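PDB 5I0P: beta-lactamase domain protein from Burkholderia ambifaria, which binds two zinc ions in a metallo-beta-lactamase fold and is probably a metal-dependent hydrolase whose natural substrate is not established. Local coordinates for residues L192-A197 with L261-T266; C218-E223 with V227-D232. One frame throughout, in Å; residues are numbered along the deposited sequence.

Interaction 1 of 2, residues L192-A197 with L261-T266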
# COMPACT_ATOMS: atom_id res chain seq x y z
N LEU A 192 6.27 -10.50 10.30
CA LEU A 192 5.97 -9.28 11.03
C LEU A 192 4.54 -9.31 11.52
O LEU A 192 3.63 -9.74 10.80
CB LEU A 192 6.14 -8.05 10.14
CG LEU A 192 7.51 -7.76 9.56
CD1 LEU A 192 7.36 -6.73 8.39
CD2 LEU A 192 8.47 -7.27 10.65
N ARG A 193 4.32 -8.85 12.75
CA ARG A 193 2.98 -8.80 13.31
C ARG A 193 2.71 -7.46 13.98
O ARG A 193 3.61 -6.76 14.44
CB ARG A 193 2.74 -9.92 14.33
CG ARG A 193 2.73 -11.31 13.75
CD ARG A 193 2.40 -12.39 14.81
NE ARG A 193 1.09 -12.20 15.42
CZ ARG A 193 0.91 -11.94 16.71
NH1 ARG A 193 1.95 -11.84 17.53
NH2 ARG A 193 -0.32 -11.77 17.19
N GLU A 194 1.41 -7.17 14.07
CA GLU A 194 0.93 -5.98 14.76
C GLU A 194 1.60 -5.80 16.11
O GLU A 194 1.55 -6.68 16.97
CB GLU A 194 -0.59 -6.08 14.94
CG GLU A 194 -1.10 -5.08 15.94
CD GLU A 194 -0.93 -3.66 15.45
OE1 GLU A 194 -0.93 -3.48 14.21
OE2 GLU A 194 -0.77 -2.74 16.28
N GLY A 195 2.14 -4.62 16.34
CA GLY A 195 2.76 -4.31 17.60
C GLY A 195 4.20 -4.76 17.75
O GLY A 195 4.80 -4.52 18.80
N ASP A 196 4.76 -5.46 16.77
CA ASP A 196 6.17 -5.83 16.87
C ASP A 196 7.05 -4.60 16.93
O ASP A 196 6.75 -3.56 16.33
CB ASP A 196 6.61 -6.69 15.69
CG ASP A 196 6.06 -8.08 15.75
OD1 ASP A 196 5.43 -8.42 16.78
OD2 ASP A 196 6.25 -8.84 14.78
N ALA A 197 8.11 -4.72 17.69
CA ALA A 197 9.16 -3.72 17.77
C ALA A 197 10.29 -4.21 16.90
O ALA A 197 10.86 -5.26 17.17
CB ALA A 197 9.62 -3.56 19.22
N LEU A 261 -7.46 4.05 9.69
CA LEU A 261 -6.89 5.38 9.67
C LEU A 261 -6.76 5.98 11.06
O LEU A 261 -5.89 6.83 11.28
CB LEU A 261 -7.71 6.29 8.77
CG LEU A 261 -7.52 6.08 7.27
CD1 LEU A 261 -8.28 7.18 6.54
CD2 LEU A 261 -6.06 6.13 6.89
N GLY A 262 -7.58 5.52 12.01
CA GLY A 262 -7.47 6.01 13.36
C GLY A 262 -6.11 5.78 14.00
O GLY A 262 -5.73 6.53 14.90
N ARG A 263 -5.36 4.78 13.53
CA ARG A 263 -4.02 4.53 14.04
C ARG A 263 -3.05 5.68 13.79
O ARG A 263 -2.11 5.91 14.58
CB ARG A 263 -3.49 3.25 13.40
CG ARG A 263 -4.28 2.00 13.70
CD ARG A 263 -4.34 1.69 15.22
NE ARG A 263 -3.05 1.67 15.94
CZ ARG A 263 -2.18 0.65 15.95
NH1 ARG A 263 -2.41 -0.46 15.26
NH2 ARG A 263 -1.07 0.74 16.67
N TYR A 264 -3.21 6.42 12.70
CA TYR A 264 -2.29 7.51 12.43
C TYR A 264 -2.84 8.84 12.92
O TYR A 264 -2.05 9.71 13.28
CB TYR A 264 -2.00 7.58 10.93
CG TYR A 264 -1.90 6.20 10.34
CD1 TYR A 264 -0.77 5.43 10.51
CD2 TYR A 264 -2.98 5.64 9.65
CE1 TYR A 264 -0.69 4.13 10.00
CE2 TYR A 264 -2.91 4.39 9.14
CZ TYR A 264 -1.77 3.62 9.32
OH TYR A 264 -1.71 2.32 8.82
N GLU A 265 -4.17 8.97 13.02
CA GLU A 265 -4.80 10.18 13.54
C GLU A 265 -4.27 10.56 14.92
O GLU A 265 -4.14 11.74 15.23
CB GLU A 265 -6.32 10.00 13.62
CG GLU A 265 -7.15 10.59 12.49
CD GLU A 265 -8.60 10.08 12.49
OE1 GLU A 265 -8.84 8.93 12.93
OE2 GLU A 265 -9.50 10.82 12.06
N THR A 266 -3.97 9.57 15.76
CA THR A 266 -3.57 9.91 17.12
C THR A 266 -2.08 10.15 17.27
O THR A 266 -1.65 10.56 18.35
CB THR A 266 -3.98 8.80 18.12
OG1 THR A 266 -3.55 7.52 17.65
CG2 THR A 266 -5.49 8.81 18.37
O HOH W 1 1.40 -0.83 16.79
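Glu194 reaches across to Arg263 from a type II turn that runs from Arg193 to Asp196, between strands 190-192 and 197-200, and this pair makes the whole direct contact. Arg193 starts the turn: its O accepts Asp196 N, and its N is held at 2.8 Å by Asp196 OD2. Glu194 comes next. With CG anti to the backbone N (chi1 165°) and a bend at chi2, its carboxylate swings out of the turn toward helix 262-265, where the Arg263 chain, bent twice, comes to meet it from the opposite direction. Arg263 NH1 donates to Glu194 OE2 at 3.0 Å, forming a salt bridge. The two planes stand 64° apart, NH1 meets OE2 from above the carboxylate plane, and a single direct hydrogen bond carries the bridge. A water completes the link, donating a hydrogen bond to Glu194 OE2 and accepting one from Arg263 NH2, its O 2.9 Å from each. The other oxygen, OE1, is taken by Thr209 of strand 203-210. Gly195 follows with positive phi (84°), as the third position of a type II turn prefers. The chemistry is that of a surface charge pair, one direct bond backed by water, probably weakened by solvent and tying loop to helix without an apolar core.

Interaction 2 of 2, residues C218-E223 with V227-D232. With ZN (zinc ion), chain E; ZN (zinc ion), chain F.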
# COMPACT_ATOMS: atom_id res chain seq x y z
N CYS A 218 1.59 -3.50 6.40
CA CYS A 218 2.58 -3.18 7.43
C CYS A 218 3.09 -1.77 7.20
O CYS A 218 3.80 -1.52 6.23
CB CYS A 218 3.75 -4.17 7.45
SG CYS A 218 5.10 -3.61 8.55
N ALA A 219 2.71 -0.85 8.08
CA ALA A 219 3.34 0.45 8.20
C ALA A 219 4.27 0.40 9.41
O ALA A 219 4.08 -0.40 10.33
CB ALA A 219 2.33 1.58 8.35
N LEU A 220 5.33 1.21 9.36
CA LEU A 220 6.34 1.20 10.40
C LEU A 220 6.37 2.55 11.08
O LEU A 220 6.57 3.57 10.41
CB LEU A 220 7.71 0.85 9.80
CG LEU A 220 7.76 -0.54 9.16
CD1 LEU A 220 9.03 -0.67 8.41
CD2 LEU A 220 7.58 -1.67 10.23
N HIS A 221 6.23 2.55 12.40
CA HIS A 221 6.17 3.78 13.17
C HIS A 221 7.35 3.88 14.13
O HIS A 221 7.52 3.01 14.99
CB HIS A 221 4.86 3.87 13.95
CG HIS A 221 4.69 5.18 14.65
ND1 HIS A 221 4.00 5.31 15.84
CD2 HIS A 221 5.14 6.42 14.34
CE1 HIS A 221 4.03 6.57 16.22
NE2 HIS A 221 4.72 7.26 15.33
N SER A 222 8.15 4.95 13.99
CA SER A 222 9.25 5.26 14.92
C SER A 222 8.80 6.41 15.81
O SER A 222 8.95 7.58 15.45
CB SER A 222 10.52 5.60 14.16
OG SER A 222 11.54 5.94 15.06
N GLU A 223 8.32 6.08 17.00
CA GLU A 223 7.62 7.07 17.82
C GLU A 223 8.56 8.10 18.42
O GLU A 223 8.21 9.28 18.52
CB GLU A 223 6.84 6.33 18.90
CG GLU A 223 6.08 7.19 19.87
CD GLU A 223 5.19 6.36 20.77
OE1 GLU A 223 4.91 5.19 20.42
OE2 GLU A 223 4.78 6.88 21.84
N VAL A 227 8.68 9.47 13.00
CA VAL A 227 8.74 9.14 11.58
C VAL A 227 7.76 8.01 11.31
O VAL A 227 7.64 7.09 12.12
CB VAL A 227 10.14 8.70 11.14
CG1 VAL A 227 10.13 8.45 9.62
CG2 VAL A 227 11.22 9.72 11.62
N LEU A 228 7.06 8.09 10.17
CA LEU A 228 6.08 7.07 9.81
C LEU A 228 6.32 6.63 8.37
O LEU A 228 6.12 7.43 7.45
CB LEU A 228 4.67 7.61 9.99
CG LEU A 228 3.57 6.64 9.57
CD1 LEU A 228 3.45 5.49 10.56
CD2 LEU A 228 2.24 7.34 9.37
N ILE A 229 6.72 5.38 8.17
CA ILE A 229 6.68 4.77 6.84
C ILE A 229 5.25 4.28 6.61
O ILE A 229 4.81 3.32 7.25
CB ILE A 229 7.71 3.65 6.66
CG1 ILE A 229 9.12 4.26 6.70
CG2 ILE A 229 7.47 2.89 5.37
CD1 ILE A 229 10.27 3.29 6.85
N SER A 230 4.51 4.96 5.75
CA SER A 230 3.07 4.78 5.75
C SER A 230 2.59 3.79 4.70
O SER A 230 1.41 3.43 4.72
CB SER A 230 2.35 6.12 5.55
OG SER A 230 2.56 6.65 4.27
N GLY A 231 3.48 3.29 3.84
CA GLY A 231 3.03 2.37 2.81
C GLY A 231 2.01 3.06 1.92
O GLY A 231 2.17 4.22 1.54
N ASP A 232 0.93 2.36 1.62
CA ASP A 232 -0.15 2.96 0.85
C ASP A 232 -1.31 3.40 1.74
O ASP A 232 -2.33 3.82 1.21
CB ASP A 232 -0.70 1.98 -0.19
CG ASP A 232 0.21 1.76 -1.38
OD1 ASP A 232 1.26 2.40 -1.57
OD2 ASP A 232 -0.16 0.90 -2.17
ZN ZN E . -0.93 -0.97 -2.69
ZN ZN F . 1.59 1.24 -3.79
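Leu220 and Ile229 face each other in a beta hairpin, strands 217-222 and 227-231, within one of the two sheets of the metallo-beta-lactamase alpha-beta/beta-alpha sandwich. The short segments run antiparallel, 4.8 Å apart at closest approach. Four backbone hydrogen bonds join them: Leu220 and Ile229 exchange a pair, Leu220 N to Ile229 O (3.0 Å) and Ile229 N to Leu220 O (2.9 Å), and Ser222 and Val227 do the same nearer the turn. Between these lies the non-hydrogen-bonded pair His221 and Leu228.

Side-chain packing follows the alternation. Leu220 CB lies 4.2 Å from Ile229 CB, on the face that also carries Ser222 and Val227, and Trp205 of the next strand packs against Leu220 and Val227. On the other face Leu228 CD1 lies 4.0 Å from His221 CB; with CG anti to the backbone N (chi1 -175°), the His221 ring brings CD2 edge-on to Val227 O, at 3.4 Å.

Metal binding comes just beyond, at Asp232, which joins His102, His104 and His213 at one zinc and Asp106, His107 and His277 at the other; its OD2 bridges the two ions, at 2.1 Å from the first zinc and 2.4 Å from the second, and OD1 also coordinates the second.

The centres of the two interactions lie 8 Å apart, on the same side of the chain's centre. In sequence interaction 2 is nested inside interaction 1: segment 192-197, with its turn, comes first, then the hairpin 218-223 and 227-232, then helix 262-265. They meet through packing: Tyr264 CD1 sits 3.7 Å from Leu228 CD2, while Leu192 CD1 lies 3.9 Å from Cys218 SG. The turn links the seven-stranded sheet, which ends in strand 190-192, to the six-stranded one that begins with 197-200 and holds the hairpin. Thus interaction 1 bridges that link and the helix at the surface, whereas interaction 2 is a buried part of the six-stranded sheet whose second strand leads to Asp232 at the zinc site.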